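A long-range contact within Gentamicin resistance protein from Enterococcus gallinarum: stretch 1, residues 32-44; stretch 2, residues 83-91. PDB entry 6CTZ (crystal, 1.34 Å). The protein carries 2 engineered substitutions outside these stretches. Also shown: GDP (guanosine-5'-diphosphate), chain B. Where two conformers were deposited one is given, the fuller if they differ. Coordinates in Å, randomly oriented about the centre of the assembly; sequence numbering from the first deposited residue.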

# COMPACT_ATOMS: atom_id res chain seq x y z
N ILE A 32 -4.02 9.33 15.05
CA ILE A 32 -4.69 10.49 15.61
C ILE A 32 -3.83 11.72 15.35
O ILE A 32 -2.63 11.63 15.08
CB ILE A 32 -4.99 10.34 17.12
CG1 ILE A 32 -3.70 10.20 17.92
CG2 ILE A 32 -5.90 9.14 17.33
CD1 ILE A 32 -3.93 10.17 19.43
N LEU A 33 -4.47 12.88 15.41
CA LEU A 33 -3.79 14.15 15.17
C LEU A 33 -3.81 14.95 16.46
O LEU A 33 -4.89 15.21 17.02
CB LEU A 33 -4.47 14.92 14.04
CG LEU A 33 -3.79 16.22 13.60
CD1 LEU A 33 -2.38 15.96 13.06
CD2 LEU A 33 -4.66 16.94 12.57
N VAL A 34 -2.63 15.34 16.94
CA VAL A 34 -2.47 16.06 18.19
C VAL A 34 -2.07 17.49 17.86
O VAL A 34 -1.12 17.71 17.11
CB VAL A 34 -1.42 15.39 19.09
CG1 VAL A 34 -1.03 16.30 20.26
CG2 VAL A 34 -1.95 14.05 19.59
N ASN A 35 -2.80 18.45 18.42
CA ASN A 35 -2.52 19.88 18.24
C ASN A 35 -2.54 20.31 16.78
O ASN A 35 -1.91 21.30 16.42
CB ASN A 35 -1.22 20.31 18.93
CG ASN A 35 -1.24 20.03 20.42
OD1 ASN A 35 -2.30 19.82 21.00
ND2 ASN A 35 -0.07 20.01 21.05
N GLY A 36 -3.26 19.57 15.93
CA GLY A 36 -3.29 19.85 14.51
C GLY A 36 -1.99 19.61 13.78
O GLY A 36 -1.94 19.80 12.56
N ASP A 37 -0.94 19.16 14.48
CA ASP A 37 0.41 19.14 13.94
C ASP A 37 1.08 17.77 13.97
O ASP A 37 1.93 17.51 13.11
CB ASP A 37 1.31 20.11 14.72
CG ASP A 37 0.87 21.55 14.59
OD1 ASP A 37 0.09 21.85 13.67
OD2 ASP A 37 1.31 22.37 15.42
N TRP A 38 0.76 16.92 14.93
CA TRP A 38 1.51 15.69 15.18
C TRP A 38 0.61 14.49 14.95
O TRP A 38 -0.46 14.39 15.55
CB TRP A 38 2.03 15.65 16.62
CG TRP A 38 3.12 16.64 16.88
CD1 TRP A 38 3.00 17.84 17.50
CD2 TRP A 38 4.50 16.51 16.51
NE1 TRP A 38 4.22 18.47 17.55
CE2 TRP A 38 5.16 17.67 16.95
CE3 TRP A 38 5.23 15.51 15.86
CZ2 TRP A 38 6.52 17.87 16.76
CZ3 TRP A 38 6.59 15.71 15.67
CH2 TRP A 38 7.22 16.88 16.12
N VAL A 39 1.07 13.58 14.11
CA VAL A 39 0.36 12.35 13.92
C VAL A 39 0.94 11.31 14.88
O VAL A 39 2.10 11.06 14.85
CB VAL A 39 0.52 11.81 12.45
CG1 VAL A 39 -0.14 10.45 12.30
CG2 VAL A 39 0.01 12.81 11.44
N PHE A 40 0.12 10.75 15.74
CA PHE A 40 0.52 9.61 16.55
C PHE A 40 -0.16 8.36 16.00
O PHE A 40 -1.38 8.34 15.80
CB PHE A 40 0.26 9.83 18.04
CG PHE A 40 1.32 10.68 18.67
CD1 PHE A 40 1.23 12.06 18.63
CD2 PHE A 40 2.44 10.09 19.24
CE1 PHE A 40 2.22 12.85 19.20
CE2 PHE A 40 3.43 10.87 19.79
CZ PHE A 40 3.33 12.25 19.76
N ARG A 41 0.64 7.34 15.73
CA ARG A 41 0.21 6.20 14.95
C ARG A 41 0.45 4.93 15.76
O ARG A 41 1.60 4.64 16.13
CB ARG A 41 0.96 6.17 13.62
CG ARG A 41 0.47 5.13 12.63
CD ARG A 41 1.28 5.33 11.37
NE ARG A 41 1.14 4.37 10.28
CZ ARG A 41 2.09 3.49 9.95
NH1 ARG A 41 3.18 3.36 10.69
NH2 ARG A 41 1.95 2.75 8.86
N PHE A 42 -0.63 4.21 16.04
CA PHE A 42 -0.64 3.11 17.00
C PHE A 42 -0.96 1.80 16.29
O PHE A 42 -2.06 1.66 15.73
CB PHE A 42 -1.71 3.38 18.06
CG PHE A 42 -1.41 4.57 18.93
CD1 PHE A 42 -0.67 4.43 20.09
CD2 PHE A 42 -1.89 5.83 18.59
CE1 PHE A 42 -0.39 5.52 20.90
CE2 PHE A 42 -1.62 6.93 19.39
CZ PHE A 42 -0.87 6.77 20.55
N PRO A 43 -0.05 0.83 16.30
CA PRO A 43 -0.36 -0.48 15.69
C PRO A 43 -1.59 -1.13 16.29
O PRO A 43 -1.90 -0.98 17.48
CB PRO A 43 0.90 -1.30 15.98
CG PRO A 43 2.00 -0.27 16.01
CD PRO A 43 1.37 0.93 16.69
N LYS A 44 -2.29 -1.89 15.45
CA LYS A 44 -3.50 -2.59 15.87
C LYS A 44 -3.27 -4.06 16.17
O LYS A 44 -4.21 -4.75 16.57
CB LYS A 44 -4.59 -2.42 14.80
CG LYS A 44 -5.11 -0.99 14.68
CD LYS A 44 -5.91 -0.76 13.40
CE LYS A 44 -7.13 -1.66 13.31
NZ LYS A 44 -8.02 -1.28 12.18
PB GDP B . -2.52 1.45 7.94
O1B GDP B . -1.12 0.88 7.91
O2B GDP B . -3.14 1.52 6.56
O3B GDP B . -3.39 0.76 8.97
O3A GDP B . -2.35 2.96 8.49
PA GDP B . -1.78 4.26 7.72
O1A GDP B . -0.32 4.45 7.99
O2A GDP B . -2.16 4.20 6.25
O5' GDP B . -2.57 5.44 8.51
C5' GDP B . -3.99 5.39 8.58
C4' GDP B . -4.56 6.64 7.94
O4' GDP B . -4.20 7.77 8.74
C3' GDP B . -4.01 6.96 6.56
O3' GDP B . -4.63 6.19 5.52
C2' GDP B . -4.36 8.42 6.46
O2' GDP B . -5.76 8.58 6.20
C1' GDP B . -4.11 8.90 7.88
N9 GDP B . -2.74 9.44 8.00
C8 GDP B . -1.64 8.82 8.50
N7 GDP B . -0.58 9.67 8.43
C5 GDP B . -1.01 10.82 7.88
C6 GDP B . -0.42 12.11 7.51
O6 GDP B . 0.79 12.35 7.72
N1 GDP B . -1.24 13.03 6.97
C2 GDP B . -2.55 12.81 6.74
N2 GDP B . -3.30 13.79 6.20
N3 GDP B . -3.16 11.64 7.04
C4 GDP B . -2.43 10.66 7.61
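Stretch 2, residues 83-91: NPFVGYRKV

Stretch 2 runs as an extended strand that ends at Arg-89, antiparallel to strand 38-43, their N-to-C directions 158° apart and their axes 4.5 Å apart at closest approach. Stretch 1 first forms a hairpin, strand 32-34 turning through Asn-35 and Gly-36, both at positive phi, and stretch 2 pairs with its second arm. From the first arm, Leu-33 CD1 reaches Lys-90 CD at 3.9 Å. At the turn, one water links Gly-36 O and Lys-90 NZ. Asp-37 O opens the ladder, accepting Lys-90 N at 2.9 Å.

Trp-38 faces Arg-89 in a non-hydrogen-bonded pair, and its six-membered ring receives Arg-89 CG over one face, 3.8 Å from the centroid. Val-39 and Tyr-88 exchange two hydrogen bonds, Val-39 N to Tyr-88 O at 2.8 Å and Tyr-88 N to Val-39 O at 2.9 Å, while the tyrosine ring lies against the valine. Phe-40 covers Gly-87, whose CA sits 3.8 Å from the ring centroid; a CB there would clash with Phe-40 CE2. Arg-41 N donates to Val-86 O at 2.9 Å, and its side chain shares the Val-39 and Tyr-88 face, where Arg-41 NE and Tyr-88 OH bind GDP. Phe-42 stacks offset on Phe-85, centroids 4.7 Å apart, and Pro-43 CD closes on Pro-84 O at 3.1 Å.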

# COMPACT_ATOMS: atom_id res chain seq x y z
N ASN A 83 5.76 -3.61 21.70
CA ASN A 83 4.57 -2.93 21.21
C ASN A 83 4.89 -1.44 21.05
O ASN A 83 4.60 -0.64 21.94
CB ASN A 83 3.37 -3.17 22.14
CG ASN A 83 2.83 -4.59 22.04
OD1 ASN A 83 2.04 -4.90 21.14
ND2 ASN A 83 3.22 -5.46 22.97
N PRO A 84 5.49 -1.05 19.93
CA PRO A 84 5.89 0.35 19.74
C PRO A 84 4.74 1.20 19.21
O PRO A 84 3.75 0.70 18.68
CB PRO A 84 6.97 0.24 18.66
CG PRO A 84 6.52 -0.93 17.83
CD PRO A 84 5.90 -1.91 18.80
N PHE A 85 4.92 2.52 19.33
CA PHE A 85 4.09 3.48 18.61
C PHE A 85 4.95 4.70 18.30
O PHE A 85 6.03 4.87 18.87
CB PHE A 85 2.78 3.82 19.34
CG PHE A 85 2.96 4.64 20.59
CD1 PHE A 85 2.96 6.03 20.52
CD2 PHE A 85 3.07 4.04 21.83
CE1 PHE A 85 3.10 6.80 21.66
CE2 PHE A 85 3.21 4.81 22.98
CZ PHE A 85 3.23 6.19 22.89
N VAL A 86 4.51 5.52 17.35
CA VAL A 86 5.30 6.66 16.95
C VAL A 86 4.53 7.93 16.74
O VAL A 86 3.38 7.91 16.57
CB VAL A 86 6.05 6.38 15.59
CG1 VAL A 86 7.03 5.25 15.76
CG2 VAL A 86 5.07 6.04 14.46
N GLY A 87 5.25 9.04 16.75
CA GLY A 87 4.69 10.33 16.42
C GLY A 87 5.56 11.02 15.38
O GLY A 87 6.75 11.00 15.49
N TYR A 88 4.92 11.65 14.40
CA TYR A 88 5.58 12.37 13.36
C TYR A 88 4.82 13.62 12.96
O TYR A 88 3.66 13.62 13.09
CB TYR A 88 5.84 11.48 12.12
CG TYR A 88 4.64 10.76 11.49
CD1 TYR A 88 4.28 9.52 11.90
CD2 TYR A 88 3.96 11.30 10.42
CE1 TYR A 88 3.27 8.83 11.30
CE2 TYR A 88 2.92 10.60 9.81
CZ TYR A 88 2.62 9.37 10.26
OH TYR A 88 1.63 8.62 9.69
N ARG A 89 5.52 14.64 12.51
CA ARG A 89 4.85 15.84 12.04
C ARG A 89 3.98 15.41 10.86
O ARG A 89 4.42 14.72 10.00
CB ARG A 89 5.83 16.93 11.58
CG ARG A 89 6.52 17.67 12.72
CD ARG A 89 7.00 19.09 12.38
NE ARG A 89 7.34 19.83 13.61
CZ ARG A 89 6.48 20.58 14.31
NH1 ARG A 89 5.25 20.73 13.94
NH2 ARG A 89 6.88 21.20 15.42
N LYS A 90 2.75 15.88 10.84
CA LYS A 90 1.82 15.51 9.78
C LYS A 90 2.46 15.74 8.42
O LYS A 90 3.08 16.79 8.16
CB LYS A 90 0.55 16.34 9.93
CG LYS A 90 -0.57 15.88 9.04
CD LYS A 90 -1.84 16.68 9.30
CE LYS A 90 -1.71 18.11 8.82
NZ LYS A 90 -3.03 18.80 8.81
N VAL A 91 2.36 14.74 7.55
CA VAL A 91 2.80 14.93 6.18
C VAL A 91 1.74 15.81 5.52
O VAL A 91 0.56 15.46 5.50
CB VAL A 91 2.99 13.58 5.48
CG1 VAL A 91 3.44 13.77 4.03
CG2 VAL A 91 4.02 12.74 6.24
O HOH W 1 -3.99 20.32 10.95
O HOH W 2 3.21 19.69 11.88